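Putative adenosine kinase (Schistosoma mansoni, PDB 3VAS) probably phosphorylates adenosine at its 5'-hydroxyl to give AMP, as an adenosine kinase of the ribokinase (pfkB) family. Local coordinates at residues Y78-A83 / T87-Q92; N118-S121 / V126-F129; N32-I37 / G157-L162; A347-C352 / F356-R361; I236-E241 / D320-G325. All coordinates share one frame; numbering follows the deposited sequence.

Contact 1: residues Y78-A83 / T87-Q92; sequences YIAGGA and TVKMIQ. With ADN (adenosine), chain C.
Lys89 stretches from helix 83-95 back to the strand that leads into that helix and meets Ala80 there. Its CB points toward the strand, with CG set between the backbone N and the carbonyl carbon (chi1 73°). From CG the chain runs fully extended through CD and CE, which carries NZ to 3.9 Å from the methyl CB of Ala80. Two waters complete the reach: NZ donates to one at 2.7 Å, which in turn donates to Ala80 O, and to a second, which donates to Gly81 O at 2.9 Å. The ammonium also forms a salt bridge with Asp119 of helix 111-122, so this buried charge has an acidic partner besides the two waters. The strand and helix meet in the di-glycine turn known from ribokinase-family sugar and nucleoside kinases, with Gly82 at the N-cap. Here the backbone turns its amides to the nucleoside: Gly82 N donates to adenosine O2' at 3.1 Å, and Ala83 N donates to N3 of the base at 3.2 Å in a nearly straight bond (169°). Gly81 CA packs 3.8 Å from adenosine O3'. Within the first helical turn, Thr87 N donates to Ala83 O at 3.2 Å. Thr87 OG1 lies beside its own backbone N and is hydrogen-bonded to Asp320 O, tying this helix to helix 318-330.

Contact 2: residues N118-S121 / V126-F129; sequences NDCS and VTEF
A beta-alpha-beta unit, strand 101-107, helix 111-122 and strand 126-131, is closed here where Cys120 near the end of its helix meets Thr127 and Phe129 on the returning strand. The Cys120 side chain points toward the strand, and its CB lies 3.6 Å from CG2 of Thr127. Its SG, held beside the backbone N (chi1 -67°), sits 3.9 Å from the same methyl and 4.0 Å from CZ of Phe129. The sulfur thus comes in at the far end of the aromatic ring, almost in its plane: it is 5.3 Å from the ring centroid and 84° off the normal, an edge-on sulfur-aromatic contact. In the Rossmann-like alpha/beta core of this kinase, strand 126-131 lies parallel to strand 101-107, with backbone bonds from Val126 and Glu128 to Tyr103, so Cys120 packs the connecting helix against the second strand of the crossover. Leu125, in the short link between helix and strand, also touches Cys120. Thr127 divides its two branches between two kinds of contact. CG2 is turned to the cysteine, whereas OG1 occupies the place between the backbone N and the carbonyl carbon (chi1 61°) and binds a water at 2.6 Å. That water also binds Ser121 OG at 2.8 Å, giving a polar bridge next to the apolar patch.

Contact 3: residues N32-I37 / G157-L162; sequences NPLLDI and GAACDL. With ADN (adenosine), chain C.
One methyl group, CB of Ala159, makes every close contact between these segments and meets three successive residues, Asn32 to Leu34, of segment 32-37. It lies 3.7 Å from CB of Asn32 and 4.3 Å from both CD of Pro33 and CD2 of Leu34. Ala159 belongs to a short 3-10 turn after strand 150-157, so the turn backs the beginning of the strand whose other groups hold adenosine. Asn32, its CG opposite the carbonyl carbon (chi1 -46°), directs its amide to the base: ND2 donates to N1 at 3.0 Å and 166°, while OD1 is engaged by Thr191 OG1, which helps to fix the flip of the amide. Leu34 lays CD1 against the purine, 3.5 Å from C4. Two residues on, Asp36 accepts from both ribose hydroxyls, O2' to OD1 and O3' to OD2 at 2.5 Å; the 2.4 Å between O2' and OD1 is doubtful, too short to be taken literally. The base edge and the ribose diol are thus both held from the one segment 32-37. A donor at N1 is consistent with selection of an adenine-like edge, and paired acceptors with recognition of the 2',3'-diol.

Contact 4: residues A347-C352 / F356-R361; sequences AAYIIC and FSLGSR
Tyr349 and Ile350, side by side on the last turn of helix 336-351, send their side chains to different parts of the irregular segment that follows. Ile350 crosses Phe356 obliquely and sets CD1 over the centre of its ring, 4.2 Å from the centroid and only 9° off the normal, a CH-pi contact. CG1 of the same isoleucine lies 4.0 Å from Phe356 CE1, and CD1 also reaches Ser357 O at 3.7 Å. Tyr349 stands at about a right angle to Leu358, its CE2 4.1 Å from Leu358 CD2. With CG anti to the backbone N (chi1 175°) the phenol extends away from the helix and brings its OH to the backbone beyond the leucine. There Gly359 N, in the plane of the ring, donates to OH at 2.8 Å with a bent angle of 148°, and Gly359 CA lies 3.4 Å from the same OH. A water, also in the ring plane, links OH to Ser360 O. In this pfkB-family kinase the chain leaving the helix passes over helix 83-95 and helix 318-330: Phe356 packs on Met90 and Ala321, and Leu358 on Met90 and Trp93. Phe356 comes within about 5 Å of adenosine, measured from its side chain. Tyr349 also meets the rings of Trp93 and Tyr364, the latter edge-to-face, and Trp93 NE1 is hydrogen-bonded to Gly359 O.

Contact 5: residues I236-E241 / D320-G325; sequences IVFGNE and DAFAAG. With ADN (adenosine), chain C.
Apolar contacts carry this meeting of Phe238 with Ala323 and Phe322. Phe238 points from its strand toward the helix with CG beside the backbone N (chi1 -65°), presenting one ring face to Ala323. The methyl CB of Ala323 stands over the centre of that face, 4.1 Å from the centroid and 4° off the normal, a CH-pi contact. The backbone joins in, with Ala323 CA 3.9 Å from Phe238 CE1. Phe322, one residue earlier on the helix, approaches differently: the two phenyl rings meet edge against edge, CE1 of Phe238 lying 4.2 Å from CE2 of Phe322. The alanine therefore lies over a face while the second phenylalanine adjoins the rim.

The polar groups of the two segments are bonded to other partners. Asp320, on the helix, receives a hydrogen bond from adenosine O5' through OD2 at 2.7 Å, and the same oxygen is bonded to Asn86 ND2. The position is consistent with Asp320 being the base that activates the 5'-hydroxyl for phosphate transfer, as the equivalent aspartate does in related ribokinase-family enzymes.

Strand 236-240 runs parallel to strands 209-213 and 279-284. Ile281 of the latter touches both phenylalanines, and helix 318-330 lies over this part of the sheet, with Ala321 and Ala324 turned to Met90 of helix 83-95.

Contacts 1, 3 and 5 each touch adenosine, with centres 13 to 21 Å apart. Contact 3 closes a long loop in which contacts 1 and 2 are nested one after the other; contact 5 follows, and contact 4 comes last. Strands 77-81 and 27-40 are antiparallel neighbours and join contacts 1 and 3 beside the nucleoside. Contacts 1 and 2 touch directly, their centres 11 Å apart. Contacts 5 and 4 lie on the successive helices 318-330 and 336-351 and touch through Ala321, and helix 83-95 packs against helix 318-330 and against segment 356-361. The pocket is thereby assembled from segments distant in sequence, while contact 2 lies farther out.

Contact 1: residues Y78-A83 / T87-Q92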
# COMPACT_ATOMS: atom_id res chain seq x y z
N TYR A 78 0.64 -18.99 -4.78
CA TYR A 78 0.11 -18.45 -3.54
C TYR A 78 1.22 -17.69 -2.84
O TYR A 78 2.31 -18.22 -2.63
CB TYR A 78 -0.36 -19.59 -2.63
CG TYR A 78 -1.45 -20.46 -3.21
CD1 TYR A 78 -2.78 -20.07 -3.16
CD2 TYR A 78 -1.15 -21.68 -3.80
CE1 TYR A 78 -3.78 -20.87 -3.69
CE2 TYR A 78 -2.14 -22.48 -4.34
CZ TYR A 78 -3.46 -22.07 -4.28
OH TYR A 78 -4.45 -22.87 -4.81
N ILE A 79 0.95 -16.44 -2.48
CA ILE A 79 1.97 -15.62 -1.84
C ILE A 79 1.33 -14.53 -0.98
O ILE A 79 0.30 -13.97 -1.36
CB ILE A 79 2.95 -15.02 -2.89
CG1 ILE A 79 4.10 -14.26 -2.21
CG2 ILE A 79 2.22 -14.12 -3.88
CD1 ILE A 79 5.22 -13.87 -3.18
N ALA A 80 1.91 -14.27 0.18
CA ALA A 80 1.40 -13.25 1.09
C ALA A 80 1.29 -11.89 0.41
O ALA A 80 2.20 -11.47 -0.30
CB ALA A 80 2.27 -13.15 2.33
N GLY A 81 0.16 -11.22 0.62
CA GLY A 81 -0.09 -9.92 0.03
C GLY A 81 -0.60 -8.91 1.03
O GLY A 81 -0.33 -9.01 2.23
N GLY A 82 -1.35 -7.92 0.55
CA GLY A 82 -1.79 -6.81 1.38
C GLY A 82 -0.87 -5.61 1.19
O GLY A 82 0.33 -5.68 1.48
N ALA A 83 -1.44 -4.51 0.71
CA ALA A 83 -0.66 -3.35 0.30
C ALA A 83 0.21 -2.77 1.43
O ALA A 83 1.40 -2.56 1.24
CB ALA A 83 -1.57 -2.27 -0.27
N THR A 87 4.52 -3.06 1.93
CA THR A 87 5.38 -1.89 2.13
C THR A 87 6.16 -1.97 3.43
O THR A 87 7.38 -1.78 3.45
CB THR A 87 4.54 -0.60 2.10
OG1 THR A 87 4.02 -0.40 0.77
CG2 THR A 87 5.38 0.61 2.48
N VAL A 88 5.47 -2.26 4.53
CA VAL A 88 6.10 -2.28 5.84
C VAL A 88 7.14 -3.40 5.98
O VAL A 88 8.21 -3.19 6.55
CB VAL A 88 5.04 -2.36 6.95
CG1 VAL A 88 5.69 -2.66 8.31
CG2 VAL A 88 4.25 -1.07 7.00
N LYS A 89 6.84 -4.58 5.46
CA LYS A 89 7.79 -5.67 5.58
C LYS A 89 9.01 -5.46 4.68
O LYS A 89 10.10 -5.92 5.00
CB LYS A 89 7.13 -7.03 5.36
CG LYS A 89 6.76 -7.37 3.93
CD LYS A 89 5.98 -8.69 3.89
CE LYS A 89 5.83 -9.22 2.47
NZ LYS A 89 5.09 -10.51 2.44
N MET A 90 8.84 -4.74 3.57
CA MET A 90 9.99 -4.43 2.74
C MET A 90 10.85 -3.33 3.37
O MET A 90 12.07 -3.36 3.25
CB MET A 90 9.60 -4.07 1.30
CG MET A 90 10.82 -3.90 0.39
SD MET A 90 10.39 -3.70 -1.35
CE MET A 90 12.00 -3.82 -2.13
N ILE A 91 10.21 -2.37 4.04
CA ILE A 91 10.97 -1.38 4.81
C ILE A 91 11.86 -2.12 5.81
O ILE A 91 13.04 -1.81 5.97
CB ILE A 91 10.05 -0.42 5.58
CG1 ILE A 91 9.24 0.45 4.62
CG2 ILE A 91 10.87 0.46 6.53
CD1 ILE A 91 8.28 1.39 5.32
N GLN A 92 11.27 -3.11 6.47
CA GLN A 92 11.98 -3.95 7.43
C GLN A 92 13.13 -4.72 6.76
O GLN A 92 14.23 -4.81 7.30
CB GLN A 92 11.00 -4.91 8.11
CG GLN A 92 11.65 -5.95 9.01
CD GLN A 92 12.30 -5.35 10.24
OE1 GLN A 92 11.66 -4.61 10.99
NE2 GLN A 92 13.58 -5.65 10.45
O5' ADN C . -0.27 -3.53 -4.75
C5' ADN C . -0.56 -4.91 -4.98
C4' ADN C . -1.09 -5.58 -3.74
O4' ADN C . -2.33 -4.98 -3.35
C3' ADN C . -1.36 -7.08 -3.84
O3' ADN C . -0.36 -7.80 -3.11
C2' ADN C . -2.73 -7.27 -3.15
O2' ADN C . -2.76 -8.28 -2.16
C1' ADN C . -3.00 -5.89 -2.53
N9 ADN C . -4.41 -5.53 -2.44
C8 ADN C . -5.33 -5.68 -3.37
N7 ADN C . -6.61 -5.21 -2.81
C5 ADN C . -6.37 -4.78 -1.47
C6 ADN C . -7.21 -4.26 -0.49
N6 ADN C . -8.61 -4.07 -0.78
N1 ADN C . -6.70 -3.93 0.75
C2 ADN C . -5.37 -4.10 1.03
N3 ADN C . -4.54 -4.62 0.07
C4 ADN C . -5.07 -4.96 -1.20
O HOH W 1 4.95 -11.67 0.01
O HOH W 2 2.54 -9.04 2.42

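Contact 2: residues N118-S121 / V126-F129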
# COMPACT_ATOMS: atom_id res chain seq x y z
N ASN A 118 3.66 -16.38 9.83
CA ASN A 118 5.01 -16.96 9.80
C ASN A 118 5.94 -16.23 8.84
O ASN A 118 7.14 -16.14 9.07
CB ASN A 118 4.97 -18.45 9.44
CG ASN A 118 4.32 -19.29 10.52
OD1 ASN A 118 4.19 -18.87 11.68
ND2 ASN A 118 3.91 -20.50 10.16
N ASP A 119 5.36 -15.70 7.76
CA ASP A 119 6.12 -14.96 6.76
C ASP A 119 6.67 -13.67 7.39
O ASP A 119 7.81 -13.29 7.15
CB ASP A 119 5.22 -14.63 5.56
CG ASP A 119 5.99 -14.11 4.37
OD1 ASP A 119 6.80 -14.87 3.81
OD2 ASP A 119 5.77 -12.94 3.99
N CYS A 120 5.84 -13.02 8.21
CA CYS A 120 6.25 -11.81 8.92
C CYS A 120 7.38 -12.08 9.92
O CYS A 120 8.36 -11.32 9.99
CB CYS A 120 5.06 -11.20 9.64
SG CYS A 120 3.81 -10.54 8.54
N SER A 121 7.23 -13.14 10.69
CA SER A 121 8.23 -13.51 11.68
C SER A 121 9.57 -13.85 11.03
O SER A 121 10.63 -13.55 11.58
CB SER A 121 7.74 -14.68 12.53
OG SER A 121 6.61 -14.30 13.29
N VAL A 126 7.80 -7.33 13.71
CA VAL A 126 6.95 -7.51 14.88
C VAL A 126 5.48 -7.33 14.50
O VAL A 126 5.11 -6.33 13.89
CB VAL A 126 7.31 -6.53 16.02
CG1 VAL A 126 6.24 -6.54 17.10
CG2 VAL A 126 8.66 -6.88 16.62
N THR A 127 4.65 -8.31 14.85
CA THR A 127 3.23 -8.23 14.53
C THR A 127 2.35 -8.44 15.76
O THR A 127 2.74 -9.10 16.72
CB THR A 127 2.82 -9.26 13.46
OG1 THR A 127 3.08 -10.59 13.93
CG2 THR A 127 3.59 -9.02 12.17
N GLU A 128 1.15 -7.86 15.70
CA GLU A 128 0.10 -8.17 16.66
C GLU A 128 -1.20 -8.36 15.88
O GLU A 128 -1.99 -7.43 15.73
CB GLU A 128 -0.05 -7.06 17.70
CG GLU A 128 1.05 -7.03 18.75
CD GLU A 128 1.01 -8.21 19.70
OE1 GLU A 128 -0.04 -8.89 19.79
OE2 GLU A 128 2.03 -8.47 20.37
N PHE A 129 -1.39 -9.57 15.37
CA PHE A 129 -2.57 -9.87 14.57
C PHE A 129 -3.81 -10.01 15.43
O PHE A 129 -3.76 -10.57 16.52
CB PHE A 129 -2.37 -11.15 13.76
CG PHE A 129 -1.45 -10.99 12.58
CD1 PHE A 129 -1.89 -10.36 11.43
CD2 PHE A 129 -0.16 -11.48 12.63
CE1 PHE A 129 -1.05 -10.21 10.34
CE2 PHE A 129 0.69 -11.33 11.54
CZ PHE A 129 0.24 -10.70 10.40
O HOH W 3 5.23 -11.89 13.14

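Contact 3: residues N32-I37 / G157-L162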
# COMPACT_ATOMS: atom_id res chain seq x y z
N ASN A 32 -4.70 -4.54 5.78
CA ASN A 32 -5.42 -5.76 5.45
C ASN A 32 -4.44 -6.86 5.00
O ASN A 32 -3.90 -6.80 3.90
CB ASN A 32 -6.44 -5.48 4.35
CG ASN A 32 -7.26 -4.22 4.62
OD1 ASN A 32 -7.56 -3.90 5.77
ND2 ASN A 32 -7.61 -3.51 3.55
N PRO A 33 -4.19 -7.84 5.87
CA PRO A 33 -3.27 -8.90 5.45
C PRO A 33 -4.02 -9.90 4.58
O PRO A 33 -5.02 -10.48 5.02
CB PRO A 33 -2.81 -9.53 6.77
CG PRO A 33 -3.90 -9.24 7.73
CD PRO A 33 -4.63 -8.00 7.27
N LEU A 34 -3.56 -10.08 3.35
CA LEU A 34 -4.30 -10.87 2.37
C LEU A 34 -3.41 -11.90 1.69
O LEU A 34 -2.20 -11.70 1.55
CB LEU A 34 -4.92 -9.95 1.32
CG LEU A 34 -5.81 -8.79 1.79
CD1 LEU A 34 -6.07 -7.81 0.65
CD2 LEU A 34 -7.12 -9.32 2.37
N LEU A 35 -4.02 -12.99 1.25
CA LEU A 35 -3.30 -13.96 0.44
C LEU A 35 -3.52 -13.65 -1.03
O LEU A 35 -4.66 -13.57 -1.49
CB LEU A 35 -3.77 -15.38 0.76
CG LEU A 35 -3.03 -16.49 0.01
CD1 LEU A 35 -1.64 -16.69 0.60
CD2 LEU A 35 -3.82 -17.78 0.04
N ASP A 36 -2.43 -13.44 -1.77
CA ASP A 36 -2.52 -13.28 -3.22
C ASP A 36 -2.60 -14.64 -3.91
O ASP A 36 -1.81 -15.54 -3.63
CB ASP A 36 -1.33 -12.49 -3.77
CG ASP A 36 -1.40 -11.01 -3.41
OD1 ASP A 36 -2.45 -10.57 -2.87
OD2 ASP A 36 -0.42 -10.28 -3.68
N ILE A 37 -3.56 -14.78 -4.82
CA ILE A 37 -3.67 -15.98 -5.62
C ILE A 37 -3.44 -15.61 -7.09
O ILE A 37 -4.34 -15.12 -7.76
CB ILE A 37 -5.03 -16.66 -5.43
CG1 ILE A 37 -5.32 -16.83 -3.94
CG2 ILE A 37 -5.07 -18.00 -6.17
CD1 ILE A 37 -6.61 -17.57 -3.65
N GLY A 157 -12.59 -10.51 3.54
CA GLY A 157 -12.76 -11.54 4.54
C GLY A 157 -12.44 -11.10 5.95
O GLY A 157 -12.97 -10.09 6.44
N ALA A 158 -11.54 -11.82 6.61
CA ALA A 158 -11.18 -11.56 8.00
C ALA A 158 -10.67 -10.14 8.25
O ALA A 158 -10.86 -9.60 9.35
CB ALA A 158 -10.17 -12.58 8.48
N ALA A 159 -10.03 -9.54 7.25
CA ALA A 159 -9.47 -8.19 7.37
C ALA A 159 -10.48 -7.12 7.77
O ALA A 159 -10.11 -6.10 8.36
CB ALA A 159 -8.76 -7.80 6.07
N CYS A 160 -11.76 -7.35 7.46
CA CYS A 160 -12.83 -6.42 7.84
C CYS A 160 -13.03 -6.32 9.34
O CYS A 160 -13.45 -5.28 9.85
CB CYS A 160 -14.15 -6.82 7.19
SG CYS A 160 -14.20 -6.63 5.41
N ASP A 161 -12.73 -7.41 10.05
CA ASP A 161 -12.99 -7.48 11.48
C ASP A 161 -11.98 -6.72 12.33
O ASP A 161 -12.09 -6.69 13.56
CB ASP A 161 -13.07 -8.94 11.94
CG ASP A 161 -14.46 -9.53 11.78
OD1 ASP A 161 -15.25 -9.00 10.96
OD2 ASP A 161 -14.77 -10.53 12.46
N LEU A 162 -10.99 -6.11 11.69
CA LEU A 162 -10.01 -5.29 12.41
C LEU A 162 -10.73 -4.16 13.12
O LEU A 162 -11.45 -3.37 12.50
CB LEU A 162 -8.96 -4.74 11.45
CG LEU A 162 -7.94 -3.77 12.06
CD1 LEU A 162 -7.02 -4.49 13.05
CD2 LEU A 162 -7.14 -3.12 10.94
O5' ADN C . -0.27 -3.53 -4.75
C5' ADN C . -0.56 -4.91 -4.98
C4' ADN C . -1.09 -5.58 -3.74
O4' ADN C . -2.33 -4.98 -3.35
C3' ADN C . -1.36 -7.08 -3.84
O3' ADN C . -0.36 -7.80 -3.11
C2' ADN C . -2.73 -7.27 -3.15
O2' ADN C . -2.76 -8.28 -2.16
C1' ADN C . -3.00 -5.89 -2.53
N9 ADN C . -4.41 -5.53 -2.44
C8 ADN C . -5.33 -5.68 -3.37
N7 ADN C . -6.61 -5.21 -2.81
C5 ADN C . -6.37 -4.78 -1.47
C6 ADN C . -7.21 -4.26 -0.49
N6 ADN C . -8.61 -4.07 -0.78
N1 ADN C . -6.70 -3.93 0.75
C2 ADN C . -5.37 -4.10 1.03
N3 ADN C . -4.54 -4.62 0.07
C4 ADN C . -5.07 -4.96 -1.20

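Contact 4: residues A347-C352 / F356-R361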
# COMPACT_ATOMS: atom_id res chain seq x y z
N ALA A 347 11.18 -0.71 -6.39
CA ALA A 347 10.13 -1.08 -7.34
C ALA A 347 10.68 -1.96 -8.45
O ALA A 347 10.05 -2.94 -8.84
CB ALA A 347 9.50 0.17 -7.92
N ALA A 348 11.86 -1.60 -8.95
CA ALA A 348 12.53 -2.37 -10.00
C ALA A 348 12.86 -3.80 -9.55
O ALA A 348 12.75 -4.75 -10.33
CB ALA A 348 13.80 -1.66 -10.46
N TYR A 349 13.25 -3.96 -8.29
CA TYR A 349 13.52 -5.28 -7.73
C TYR A 349 12.26 -6.14 -7.76
O TYR A 349 12.29 -7.30 -8.15
CB TYR A 349 14.05 -5.14 -6.30
CG TYR A 349 14.24 -6.45 -5.57
CD1 TYR A 349 15.40 -7.20 -5.73
CD2 TYR A 349 13.27 -6.92 -4.70
CE1 TYR A 349 15.58 -8.41 -5.05
CE2 TYR A 349 13.44 -8.12 -4.01
CZ TYR A 349 14.59 -8.86 -4.20
OH TYR A 349 14.75 -10.05 -3.51
N ILE A 350 11.14 -5.55 -7.35
CA ILE A 350 9.86 -6.25 -7.33
C ILE A 350 9.32 -6.55 -8.74
O ILE A 350 8.79 -7.64 -8.98
CB ILE A 350 8.82 -5.46 -6.50
CG1 ILE A 350 9.14 -5.61 -5.00
CG2 ILE A 350 7.41 -5.93 -6.80
CD1 ILE A 350 9.33 -7.06 -4.54
N ILE A 351 9.49 -5.60 -9.66
CA ILE A 351 9.05 -5.76 -11.05
C ILE A 351 9.70 -6.98 -11.71
O ILE A 351 9.09 -7.67 -12.53
CB ILE A 351 9.35 -4.48 -11.86
CG1 ILE A 351 8.34 -3.38 -11.51
CG2 ILE A 351 9.34 -4.74 -13.37
CD1 ILE A 351 8.63 -2.05 -12.16
N CYS A 352 10.94 -7.28 -11.32
CA CYS A 352 11.66 -8.40 -11.90
C CYS A 352 11.41 -9.71 -11.14
O CYS A 352 12.10 -10.71 -11.37
CB CYS A 352 13.15 -8.09 -11.98
SG CYS A 352 13.56 -6.80 -13.18
N PHE A 356 4.77 -10.20 -4.70
CA PHE A 356 5.62 -9.45 -3.78
C PHE A 356 6.57 -10.39 -3.07
O PHE A 356 6.40 -10.72 -1.89
CB PHE A 356 4.79 -8.63 -2.79
CG PHE A 356 5.53 -7.44 -2.25
CD1 PHE A 356 5.48 -6.22 -2.92
CD2 PHE A 356 6.29 -7.53 -1.09
CE1 PHE A 356 6.17 -5.12 -2.44
CE2 PHE A 356 6.97 -6.43 -0.60
CZ PHE A 356 6.92 -5.22 -1.28
N SER A 357 7.59 -10.83 -3.80
CA SER A 357 8.55 -11.81 -3.29
C SER A 357 9.85 -11.12 -2.90
O SER A 357 10.50 -10.51 -3.73
CB SER A 357 8.81 -12.87 -4.35
OG SER A 357 9.80 -13.79 -3.93
N LEU A 358 10.23 -11.23 -1.62
CA LEU A 358 11.50 -10.69 -1.15
C LEU A 358 12.51 -11.83 -0.95
O LEU A 358 12.35 -12.65 -0.05
CB LEU A 358 11.32 -9.95 0.18
CG LEU A 358 10.47 -8.67 0.16
CD1 LEU A 358 10.23 -8.17 1.58
CD2 LEU A 358 11.16 -7.60 -0.68
N GLY A 359 13.54 -11.87 -1.79
CA GLY A 359 14.54 -12.92 -1.72
C GLY A 359 15.63 -12.64 -0.69
O GLY A 359 15.40 -11.90 0.27
N SER A 360 16.81 -13.23 -0.88
CA SER A 360 17.88 -13.00 0.08
C SER A 360 18.38 -11.56 -0.03
O SER A 360 18.58 -11.03 -1.12
CB SER A 360 19.03 -14.01 -0.08
OG SER A 360 19.68 -13.88 -1.33
N ARG A 361 18.55 -10.94 1.13
CA ARG A 361 18.85 -9.52 1.23
C ARG A 361 20.18 -9.16 0.56
O ARG A 361 20.35 -8.05 0.05
CB ARG A 361 18.83 -9.10 2.69
CG ARG A 361 19.08 -7.63 2.93
CD ARG A 361 18.18 -6.75 2.10
NE ARG A 361 18.38 -5.35 2.44
CZ ARG A 361 19.39 -4.61 1.98
NH1 ARG A 361 20.28 -5.15 1.15
NH2 ARG A 361 19.51 -3.35 2.35
O HOH W 4 17.24 -11.02 -3.72

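Contact 5: residues I236-E241 / D320-G325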
# COMPACT_ATOMS: atom_id res chain seq x y z
N ILE A 236 3.20 12.78 4.15
CA ILE A 236 3.60 12.31 2.83
C ILE A 236 2.46 11.53 2.18
O ILE A 236 1.86 10.66 2.81
CB ILE A 236 4.85 11.40 2.90
CG1 ILE A 236 6.00 12.11 3.62
CG2 ILE A 236 5.30 10.97 1.51
CD1 ILE A 236 7.28 11.29 3.69
N VAL A 237 2.16 11.86 0.92
CA VAL A 237 1.11 11.16 0.19
C VAL A 237 1.66 10.55 -1.10
O VAL A 237 2.29 11.25 -1.90
CB VAL A 237 -0.07 12.10 -0.17
CG1 VAL A 237 -1.15 11.34 -0.94
CG2 VAL A 237 -0.66 12.72 1.09
N PHE A 238 1.43 9.25 -1.28
CA PHE A 238 1.83 8.54 -2.48
C PHE A 238 0.62 8.28 -3.36
O PHE A 238 -0.48 8.01 -2.85
CB PHE A 238 2.46 7.19 -2.12
CG PHE A 238 3.75 7.27 -1.36
CD1 PHE A 238 4.96 7.29 -2.02
CD2 PHE A 238 3.75 7.30 0.03
CE1 PHE A 238 6.15 7.35 -1.32
CE2 PHE A 238 4.94 7.36 0.74
CZ PHE A 238 6.14 7.39 0.06
N GLY A 239 0.81 8.34 -4.67
CA GLY A 239 -0.26 8.01 -5.60
C GLY A 239 0.32 7.61 -6.94
O GLY A 239 1.51 7.79 -7.19
N ASN A 240 -0.52 7.04 -7.80
CA ASN A 240 -0.13 6.82 -9.19
C ASN A 240 -1.01 7.65 -10.13
O ASN A 240 -1.91 8.35 -9.68
CB ASN A 240 -0.11 5.33 -9.56
CG ASN A 240 -1.50 4.69 -9.53
OD1 ASN A 240 -2.52 5.36 -9.63
ND2 ASN A 240 -1.52 3.36 -9.39
N GLU A 241 -0.76 7.54 -11.43
CA GLU A 241 -1.47 8.36 -12.41
C GLU A 241 -2.99 8.17 -12.42
O GLU A 241 -3.74 9.14 -12.43
CB GLU A 241 -0.88 8.16 -13.82
CG GLU A 241 -1.39 9.16 -14.85
CD GLU A 241 -0.38 9.41 -15.95
OE1 GLU A 241 -0.22 10.59 -16.35
OE2 GLU A 241 0.25 8.44 -16.41
N ASP A 320 3.81 -0.53 -3.99
CA ASP A 320 4.05 -0.83 -2.58
C ASP A 320 5.54 -0.81 -2.29
O ASP A 320 5.98 -0.30 -1.25
CB ASP A 320 3.49 -2.20 -2.21
CG ASP A 320 2.00 -2.33 -2.49
OD1 ASP A 320 1.28 -1.31 -2.47
OD2 ASP A 320 1.54 -3.47 -2.72
N ALA A 321 6.32 -1.37 -3.21
CA ALA A 321 7.78 -1.40 -3.08
C ALA A 321 8.34 0.01 -3.17
O ALA A 321 9.24 0.38 -2.41
CB ALA A 321 8.38 -2.27 -4.17
N PHE A 322 7.81 0.78 -4.12
CA PHE A 322 8.24 2.16 -4.31
C PHE A 322 8.14 2.92 -2.99
O PHE A 322 9.08 3.60 -2.59
CB PHE A 322 7.40 2.85 -5.38
CG PHE A 322 7.82 4.27 -5.66
CD1 PHE A 322 8.74 4.55 -6.66
CD2 PHE A 322 7.31 5.32 -4.91
CE1 PHE A 322 9.14 5.86 -6.92
CE2 PHE A 322 7.70 6.63 -5.16
CZ PHE A 322 8.62 6.90 -6.16
N ALA A 323 7.00 2.80 -2.33
CA ALA A 323 6.79 3.47 -1.05
C ALA A 323 7.80 3.01 0.00
O ALA A 323 8.38 3.83 0.71
CB ALA A 323 5.35 3.26 -0.55
N ALA A 324 8.01 1.70 0.09
CA ALA A 324 8.99 1.13 1.02
C ALA A 324 10.39 1.68 0.76
O ALA A 324 11.07 2.14 1.69
CB ALA A 324 9.00 -0.39 0.91
N GLY A 325 10.81 1.63 -0.50
CA GLY A 325 12.13 2.10 -0.88
C GLY A 325 12.33 3.57 -0.54
O GLY A 325 13.39 3.96 -0.05
O5' ADN C . -0.27 -3.53 -4.75
C5' ADN C . -0.56 -4.91 -4.98
C4' ADN C . -1.09 -5.58 -3.74
O4' ADN C . -2.33 -4.98 -3.35
C3' ADN C . -1.36 -7.08 -3.84
O3' ADN C . -0.36 -7.80 -3.11
C2' ADN C . -2.73 -7.27 -3.15
O2' ADN C . -2.76 -8.28 -2.16
C1' ADN C . -3.00 -5.89 -2.53
N9 ADN C . -4.41 -5.53 -2.44
C8 ADN C . -5.33 -5.68 -3.37
N7 ADN C . -6.61 -5.21 -2.81
C5 ADN C . -6.37 -4.78 -1.47
C6 ADN C . -7.21 -4.26 -0.49
N6 ADN C . -8.61 -4.07 -0.78
N1 ADN C . -6.70 -3.93 0.75
C2 ADN C . -5.37 -4.10 1.03
N3 ADN C . -4.54 -4.62 0.07
C4 ADN C . -5.07 -4.96 -1.20